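Local coordinates for pseudoazurin (Blue copper protein) (Sinorhizobium meliloti, PDB 3TU6) that binds a single copper ion in a cupredoxin fold and probably carries electrons in the periplasm as a blue copper protein, at residues E2-E7 and A23-Q28; P73-Y78 and P97-A102. One frame throughout, in Å; residues are numbered along the deposited sequence.

Contact 1 of 2, residues E2-E7 and A23-Q28; sequences EEYRVE and AVIRAQ
Val-6 and Ile-25 meet closely where strands 3-7 and 24-27 face each other across the protein interior. Val-6 has CG1 anti to the backbone N (chi1 176°), which leaves CG2 beside that nitrogen, and CG2 is the methyl that meets CG1 of Ile-25 at 3.4 Å, tighter than usual van der Waals contact. The two side chains cross obliquely. In Ile-25, chi1 of -71° sets CG1 anti to the carbonyl carbon, and chi2 of -72° turns CD1 back from an extended course. From there CD1 lies 3.8 Å from CG2 of Val-6, 4.0 Å from the carbonyl O of Arg-5 and 4.2 Å from CB of Tyr-4, so one methyl spans three successive residues of the opposing strand. Further along, Tyr-4 lays its ring obliquely by Ala-27, with CE2 4.0 Å from the alanine CB; the ring stays partly exposed, whereas Val-6, Ile-25 and Ala-27 are buried. No hydrogen bond joins the two segments. Their local axes approach to 8.8 Å and run antiparallel, too far apart for backbone pairing and suited to interlocking side chains. The backbone of 2-7 is paired instead with strand 32-36, while Val-24, pointing away from 2-7, packs on helix 112-125. Val-6 also touches Val-33 and Phe-35, and its side chain is about 8 Å from that of the copper ligand Met-88. Such apolar contact between facing strand segments, with no backbone bonds between them, is characteristic of the interior of a beta sandwich, here the cupredoxin fold.

Contact 2 of 2, residues P73-Y78 and P97-A102; sequences PGVYMY and PANLEA
Chi1 of 67° puts CG of Asn-99 between its own backbone N and carbonyl carbon, the crowded position, and chi2 of -31° then turns the amide to the backbone of Val-75. The side-chain amide thereby makes two hydrogen bonds to one residue of strand 74-78 in the cupredoxin sandwich, just before helix 100-104. OD1 accepts from the N-H of Val-75 at 2.6 Å, nearly straight at 173° and on a lone pair in the plane of the side-chain carbonyl. ND2 returns a bond of 3.2 Å to Val-75 O, again on an in-plane lone pair, with that oxygen close to the amide plane of Asn-99. The two bonds restrain the turn of the amide about CB-CG and are consistent with its OD1 and ND2 assignment. Although Asn-99 stands at the N-cap position, its side chain makes no capping bond. An alanine here would probably leave both the N-H and the carbonyl of Val-75 without these mates and the helix start less firmly fixed to the strand. OD1 also lies 3.3 Å from CA of Gly-74, where a CB would clash with it and press on the preceding carbonyl. Leu-100 brings CD2 to 4.2 Å from CG2 of Val-75 and also packs on Phe-120 of helix 112-125. That same CG2, anti to the valine carbonyl carbon, presses obliquely on CB of Pro-97 at a tight 3.4 Å.

From the N terminus, strand 3-9 leads through a loop into strand 19-27, and contact 1 closes this first loop, with 15 residues between its segments. The chain then passes strand 32-36 and the copper ligand His-42 before reaching 73-78. Contact 2 closes a second loop, holding 18 residues that include strand 89-94 and the ligands Cys-80, His-83 and Met-88. The loops follow in series, neither nested nor crossed. Contact 1 joins facing strand segments of the sandwich; contact 2 ties it to the C-terminal helical region. Their centres are 15 Å apart, yet they touch in the interior, where CG1 of Val-6 packs 3.4 Å from OH of Tyr-78.

Contact 1 of 2, residues E2-E7 and A23-Q28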
ATOM      1  N   GLU A   2     -17.550  -1.550  -1.443  1.00 24.27           N
ATOM      2  CA  GLU A   2     -16.841  -2.104  -2.594  1.00 24.09           C
ATOM      3  C   GLU A   2     -15.642  -2.914  -2.105  1.00 24.11           C
ATOM      4  O   GLU A   2     -15.009  -2.564  -1.105  1.00 22.32           O
ATOM      5  CB  GLU A   2     -16.384  -0.992  -3.543  1.00 23.44           C
ATOM      6  CG  GLU A   2     -17.502  -0.063  -4.023  1.00 25.67           C
ATOM      7  CD  GLU A   2     -18.655  -0.799  -4.688  1.00 31.11           C
ATOM      8  OE1 GLU A   2     -18.406  -1.773  -5.428  1.00 26.45           O
ATOM      9  OE2 GLU A   2     -19.819  -0.400  -4.471  1.00 34.96           O
ATOM     10  N   GLU A   3     -15.346  -4.002  -2.812  1.00 26.37           N
ATOM     11  CA  GLU A   3     -14.254  -4.902  -2.454  1.00 26.35           C
ATOM     12  C   GLU A   3     -13.212  -4.881  -3.560  1.00 26.21           C
ATOM     13  O   GLU A   3     -13.505  -5.247  -4.700  1.00 26.97           O
ATOM     14  CB  GLU A   3     -14.784  -6.325  -2.251  1.00 27.55           C
ATOM     15  CG  GLU A   3     -15.921  -6.421  -1.239  1.00 31.68           C
ATOM     16  CD  GLU A   3     -16.311  -7.851  -0.911  1.00 38.52           C
ATOM     17  OE1 GLU A   3     -16.220  -8.723  -1.801  1.00 50.64           O
ATOM     18  OE2 GLU A   3     -16.715  -8.103   0.244  1.00 49.43           O
ATOM     19  N   TYR A   4     -12.000  -4.445  -3.219  1.00 23.86           N
ATOM     20  CA  TYR A   4     -10.925  -4.282  -4.197  1.00 23.49           C
ATOM     21  C   TYR A   4      -9.834  -5.335  -4.039  1.00 23.73           C
ATOM     22  O   TYR A   4      -9.740  -6.001  -3.004  1.00 22.54           O
ATOM     23  CB  TYR A   4     -10.336  -2.877  -4.089  1.00 22.13           C
ATOM     24  CG  TYR A   4     -11.348  -1.801  -4.410  1.00 22.23           C
ATOM     25  CD1 TYR A   4     -11.824  -1.640  -5.707  1.00 20.33           C
ATOM     26  CD2 TYR A   4     -11.845  -0.958  -3.417  1.00 15.84           C
ATOM     27  CE1 TYR A   4     -12.763  -0.667  -6.013  1.00 22.01           C
ATOM     28  CE2 TYR A   4     -12.786   0.024  -3.715  1.00 12.32           C
ATOM     29  CZ  TYR A   4     -13.239   0.163  -5.018  1.00 23.69           C
ATOM     30  OH  TYR A   4     -14.166   1.128  -5.331  1.00 28.55           O
ATOM     31  N   ARG A   5      -9.020  -5.478  -5.084  1.00 24.02           N
ATOM     32  CA  ARG A   5      -7.945  -6.468  -5.130  1.00 24.96           C
ATOM     33  C   ARG A   5      -6.607  -5.807  -5.439  1.00 22.18           C
ATOM     34  O   ARG A   5      -6.515  -4.975  -6.338  1.00 17.47           O
ATOM     35  CB  ARG A   5      -8.232  -7.511  -6.214  1.00 26.73           C
ATOM     36  CG  ARG A   5      -9.452  -8.382  -5.962  1.00 33.42           C
ATOM     37  CD  ARG A   5      -9.240  -9.319  -4.788  1.00 42.16           C
ATOM     38  NE  ARG A   5     -10.159 -10.457  -4.813  1.00 47.31           N
ATOM     39  CZ  ARG A   5     -10.027 -11.533  -5.589  1.00 52.27           C
ATOM     40  NH1 ARG A   5      -9.006 -11.645  -6.438  1.00 49.23           N
ATOM     41  NH2 ARG A   5     -10.928 -12.508  -5.522  1.00 60.02           N
ATOM     42  N   VAL A   6      -5.577  -6.186  -4.686  1.00 21.78           N
ATOM     43  CA  VAL A   6      -4.205  -5.786  -4.976  1.00 20.49           C
ATOM     44  C   VAL A   6      -3.349  -7.039  -5.095  1.00 19.75           C
ATOM     45  O   VAL A   6      -3.197  -7.784  -4.127  1.00 21.60           O
ATOM     46  CB  VAL A   6      -3.624  -4.887  -3.871  1.00 20.90           C
ATOM     47  CG1 VAL A   6      -2.158  -4.573  -4.155  1.00 18.31           C
ATOM     48  CG2 VAL A   6      -4.432  -3.610  -3.750  1.00 14.44           C
ATOM     49  N   GLU A   7      -2.801  -7.274  -6.283  1.00 19.82           N
ATOM     50  CA  GLU A   7      -1.970  -8.449  -6.524  1.00 21.06           C
ATOM     51  C   GLU A   7      -0.538  -8.205  -6.061  1.00 20.78           C
ATOM     52  O   GLU A   7       0.022  -7.132  -6.291  1.00 21.68           O
ATOM     53  CB  GLU A   7      -1.987  -8.823  -8.006  1.00 21.63           C
ATOM     54  CG  GLU A   7      -3.358  -9.251  -8.509  1.00 26.90           C
ATOM     55  CD  GLU A   7      -3.326  -9.784  -9.929  1.00 30.16           C
ATOM     56  OE1 GLU A   7      -4.140 -10.676 -10.243  1.00 37.42           O
ATOM     57  OE2 GLU A   7      -2.489  -9.316 -10.729  1.00 36.95           O
ATOM     58  N   ALA A  23      -0.528  -0.064  -7.537  1.00 22.42           N
ATOM     59  CA  ALA A  23       0.269   0.549  -6.477  1.00 22.17           C
ATOM     60  C   ALA A  23      -0.576   1.472  -5.598  1.00 22.01           C
ATOM     61  O   ALA A  23      -0.281   1.643  -4.413  1.00 20.03           O
ATOM     62  CB  ALA A  23       1.437   1.321  -7.077  1.00 24.39           C
ATOM     63  N   VAL A  24      -1.616   2.064  -6.184  1.00 21.44           N
ATOM     64  CA  VAL A  24      -2.477   3.018  -5.487  1.00 22.35           C
ATOM     65  C   VAL A  24      -3.953   2.665  -5.680  1.00 23.59           C
ATOM     66  O   VAL A  24      -4.498   2.846  -6.770  1.00 24.34           O
ATOM     67  CB  VAL A  24      -2.233   4.458  -5.993  1.00 22.99           C
ATOM     68  CG1 VAL A  24      -3.144   5.446  -5.273  1.00 19.50           C
ATOM     69  CG2 VAL A  24      -0.775   4.843  -5.808  1.00 25.78           C
ATOM     70  N   ILE A  25      -4.580   2.154  -4.622  1.00 23.89           N
ATOM     71  CA  ILE A  25      -6.022   1.896  -4.601  1.00 22.04           C
ATOM     72  C   ILE A  25      -6.754   3.149  -4.125  1.00 23.12           C
ATOM     73  O   ILE A  25      -6.365   3.750  -3.124  1.00 20.87           O
ATOM     74  CB  ILE A  25      -6.382   0.730  -3.647  1.00 22.88           C
ATOM     75  CG1 ILE A  25      -5.927  -0.612  -4.230  1.00 21.26           C
ATOM     76  CG2 ILE A  25      -7.883   0.691  -3.374  1.00 21.65           C
ATOM     77  CD1 ILE A  25      -6.753  -1.087  -5.408  1.00 24.60           C
ATOM     78  N   ARG A  26      -7.806   3.538  -4.846  1.00 22.26           N
ATOM     79  CA  ARG A  26      -8.654   4.659  -4.443  1.00 22.93           C
ATOM     80  C   ARG A  26     -10.000   4.130  -3.961  1.00 23.09           C
ATOM     81  O   ARG A  26     -10.856   3.757  -4.764  1.00 23.70           O
ATOM     82  CB  ARG A  26      -8.841   5.649  -5.598  1.00 21.55           C
ATOM     83  CG  ARG A  26      -7.542   6.204  -6.181  1.00 24.23           C
ATOM     84  CD  ARG A  26      -6.671   6.896  -5.134  1.00 18.71           C
ATOM     85  NE  ARG A  26      -7.334   8.047  -4.518  1.00 31.16           N
ATOM     86  CZ  ARG A  26      -7.151   9.323  -4.867  1.00 28.82           C
ATOM     87  NH1 ARG A  26      -7.813  10.279  -4.225  1.00 28.49           N
ATOM     88  NH2 ARG A  26      -6.316   9.661  -5.846  1.00 25.33           N
ATOM     89  N   ALA A  27     -10.170   4.097  -2.642  1.00 23.59           N
ATOM     90  CA  ALA A  27     -11.365   3.539  -2.017  1.00 23.52           C
ATOM     91  C   ALA A  27     -12.126   4.603  -1.236  1.00 23.79           C
ATOM     92  O   ALA A  27     -11.661   5.732  -1.081  1.00 22.94           O
ATOM     93  CB  ALA A  27     -10.979   2.394  -1.096  1.00 23.97           C
ATOM     94  N   GLN A  28     -13.307   4.223  -0.757  1.00 25.84           N
ATOM     95  CA  GLN A  28     -14.112   5.065   0.120  1.00 26.63           C
ATOM     96  C   GLN A  28     -14.163   4.433   1.508  1.00 24.41           C
ATOM     97  O   GLN A  28     -13.931   3.228   1.643  1.00 23.68           O
ATOM     98  CB  GLN A  28     -15.529   5.217  -0.438  1.00 27.82           C
ATOM     99  CG  GLN A  28     -15.592   5.901  -1.798  1.00 29.10           C
ATOM    100  CD  GLN A  28     -15.035   7.313  -1.772  1.00 30.35           C
ATOM    101  OE1 GLN A  28     -15.301   8.082  -0.847  1.00 41.14           O
ATOM    102  NE2 GLN A  28     -14.258   7.661  -2.789  1.00 43.11           N
TER

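Contact 2 of 2, residues P73-Y78 and P97-A102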
ATOM      1  N   PRO A  73     -10.901   7.559   7.039  1.00 33.61           N
ATOM      2  CA  PRO A  73     -10.366   8.126   5.803  1.00 32.67           C
ATOM      3  C   PRO A  73      -8.909   8.570   5.940  1.00 31.52           C
ATOM      4  O   PRO A  73      -8.469   8.923   7.035  1.00 30.60           O
ATOM      5  CB  PRO A  73     -11.275   9.331   5.549  1.00 33.23           C
ATOM      6  CG  PRO A  73     -11.731   9.742   6.893  1.00 35.72           C
ATOM      7  CD  PRO A  73     -11.838   8.484   7.704  1.00 34.92           C
ATOM      8  N   GLY A  74      -8.181   8.546   4.826  1.00 29.65           N
ATOM      9  CA  GLY A  74      -6.772   8.933   4.802  1.00 28.90           C
ATOM     10  C   GLY A  74      -5.942   8.035   3.906  1.00 27.54           C
ATOM     11  O   GLY A  74      -6.476   7.168   3.210  1.00 27.13           O
ATOM     12  N   VAL A  75      -4.631   8.252   3.926  1.00 26.09           N
ATOM     13  CA  VAL A  75      -3.692   7.449   3.153  1.00 24.95           C
ATOM     14  C   VAL A  75      -3.088   6.358   4.033  1.00 24.45           C
ATOM     15  O   VAL A  75      -2.610   6.634   5.136  1.00 23.88           O
ATOM     16  CB  VAL A  75      -2.552   8.311   2.579  1.00 24.41           C
ATOM     17  CG1 VAL A  75      -1.627   7.464   1.714  1.00 17.01           C
ATOM     18  CG2 VAL A  75      -3.118   9.476   1.781  1.00 25.17           C
ATOM     19  N   TYR A  76      -3.125   5.125   3.535  1.00 21.27           N
ATOM     20  CA  TYR A  76      -2.537   3.978   4.213  1.00 20.52           C
ATOM     21  C   TYR A  76      -1.307   3.524   3.429  1.00 19.49           C
ATOM     22  O   TYR A  76      -1.432   3.068   2.292  1.00 17.31           O
ATOM     23  CB  TYR A  76      -3.548   2.831   4.291  1.00 20.99           C
ATOM     24  CG  TYR A  76      -4.744   3.097   5.183  1.00 20.52           C
ATOM     25  CD1 TYR A  76      -5.742   3.995   4.802  1.00 27.86           C
ATOM     26  CD2 TYR A  76      -4.890   2.434   6.398  1.00 19.22           C
ATOM     27  CE1 TYR A  76      -6.842   4.233   5.617  1.00 22.66           C
ATOM     28  CE2 TYR A  76      -5.985   2.668   7.217  1.00 21.45           C
ATOM     29  CZ  TYR A  76      -6.958   3.565   6.822  1.00 24.29           C
ATOM     30  OH  TYR A  76      -8.041   3.794   7.638  1.00 29.50           O
ATOM     31  N   MET A  77      -0.126   3.662   4.030  1.00 19.69           N
ATOM     32  CA  MET A  77       1.122   3.215   3.410  1.00 20.04           C
ATOM     33  C   MET A  77       1.516   1.851   3.967  1.00 20.26           C
ATOM     34  O   MET A  77       1.717   1.703   5.174  1.00 21.13           O
ATOM     35  CB  MET A  77       2.248   4.218   3.670  1.00 20.04           C
ATOM     36  CG  MET A  77       1.971   5.627   3.155  1.00 20.00           C
ATOM     37  SD  MET A  77       1.749   5.736   1.369  1.00 22.39           S
ATOM     38  CE  MET A  77       3.376   5.258   0.782  1.00 13.33           C
ATOM     39  N   TYR A  78       1.621   0.863   3.080  1.00 19.93           N
ATOM     40  CA  TYR A  78       1.939  -0.511   3.467  1.00 19.40           C
ATOM     41  C   TYR A  78       3.124  -1.039   2.657  1.00 19.70           C
ATOM     42  O   TYR A  78       3.507  -0.447   1.645  1.00 20.59           O
ATOM     43  CB  TYR A  78       0.712  -1.410   3.291  1.00 18.97           C
ATOM     44  CG  TYR A  78       0.278  -1.612   1.855  1.00 19.57           C
ATOM     45  CD1 TYR A  78       0.813  -2.643   1.089  1.00 10.53           C
ATOM     46  CD2 TYR A  78      -0.667  -0.777   1.265  1.00 17.58           C
ATOM     47  CE1 TYR A  78       0.429  -2.832  -0.225  1.00 13.39           C
ATOM     48  CE2 TYR A  78      -1.068  -0.966  -0.054  1.00 20.81           C
ATOM     49  CZ  TYR A  78      -0.515  -1.997  -0.792  1.00 16.49           C
ATOM     50  OH  TYR A  78      -0.900  -2.198  -2.096  1.00 16.41           O
ATOM     51  N   PRO A  97      -7.287  12.283   1.118  1.00 45.51           N
ATOM     52  CA  PRO A  97      -5.998  12.079   1.776  1.00 45.61           C
ATOM     53  C   PRO A  97      -5.669  13.215   2.750  1.00 46.10           C
ATOM     54  O   PRO A  97      -4.922  14.136   2.410  1.00 48.90           O
ATOM     55  CB  PRO A  97      -5.017  12.040   0.602  1.00 45.84           C
ATOM     56  CG  PRO A  97      -5.631  12.932  -0.414  1.00 45.61           C
ATOM     57  CD  PRO A  97      -7.121  12.771  -0.265  1.00 45.50           C
ATOM     58  N   ALA A  98      -6.235  13.140   3.952  1.00 44.92           N
ATOM     59  CA  ALA A  98      -6.046  14.171   4.972  1.00 44.74           C
ATOM     60  C   ALA A  98      -4.659  14.104   5.620  1.00 43.88           C
ATOM     61  O   ALA A  98      -4.074  15.137   5.944  1.00 45.35           O
ATOM     62  CB  ALA A  98      -7.127  14.061   6.038  1.00 45.24           C
ATOM     63  N   ASN A  99      -4.142  12.889   5.799  1.00 40.14           N
ATOM     64  CA  ASN A  99      -2.844  12.673   6.448  1.00 39.21           C
ATOM     65  C   ASN A  99      -1.688  12.495   5.453  1.00 37.88           C
ATOM     66  O   ASN A  99      -0.707  11.810   5.748  1.00 35.28           O
ATOM     67  CB  ASN A  99      -2.921  11.458   7.384  1.00 38.40           C
ATOM     68  CG  ASN A  99      -3.130  10.149   6.636  1.00 33.19           C
ATOM     69  OD1 ASN A  99      -3.763  10.121   5.580  1.00 27.18           O
ATOM     70  ND2 ASN A  99      -2.600   9.062   7.179  1.00 35.28           N
ATOM     71  N   LEU A 100      -1.801  13.126   4.285  1.00 36.79           N
ATOM     72  CA  LEU A 100      -0.803  12.982   3.225  1.00 36.86           C
ATOM     73  C   LEU A 100       0.550  13.567   3.634  1.00 37.61           C
ATOM     74  O   LEU A 100       1.597  13.005   3.310  1.00 37.26           O
ATOM     75  CB  LEU A 100      -1.306  13.645   1.934  1.00 37.43           C
ATOM     76  CG  LEU A 100      -0.498  13.470   0.640  1.00 37.68           C
ATOM     77  CD1 LEU A 100       0.690  14.422   0.594  1.00 44.62           C
ATOM     78  CD2 LEU A 100      -0.038  12.027   0.459  1.00 35.23           C
ATOM     79  N   GLU A 101       0.519  14.694   4.341  1.00 37.76           N
ATOM     80  CA  GLU A 101       1.737  15.339   4.830  1.00 39.18           C
ATOM     81  C   GLU A 101       2.460  14.458   5.853  1.00 37.52           C
ATOM     82  O   GLU A 101       3.688  14.366   5.842  1.00 37.05           O
ATOM     83  CB  GLU A 101       1.405  16.701   5.449  1.00 41.52           C
ATOM     84  CG  GLU A 101       2.623  17.560   5.785  1.00 49.16           C
ATOM     85  CD  GLU A 101       2.261  18.892   6.428  1.00 60.11           C
ATOM     86  OE1 GLU A 101       1.055  19.202   6.548  1.00 64.34           O
ATOM     87  OE2 GLU A 101       3.189  19.633   6.815  1.00 64.41           O
ATOM     88  N   ALA A 102       1.690  13.814   6.728  1.00 35.27           N
ATOM     89  CA  ALA A 102       2.250  12.957   7.772  1.00 34.99           C
ATOM     90  C   ALA A 102       2.917  11.707   7.197  1.00 32.55           C
ATOM     91  O   ALA A 102       4.010  11.333   7.627  1.00 33.01           O
ATOM     92  CB  ALA A 102       1.168  12.565   8.770  1.00 35.60           C
TER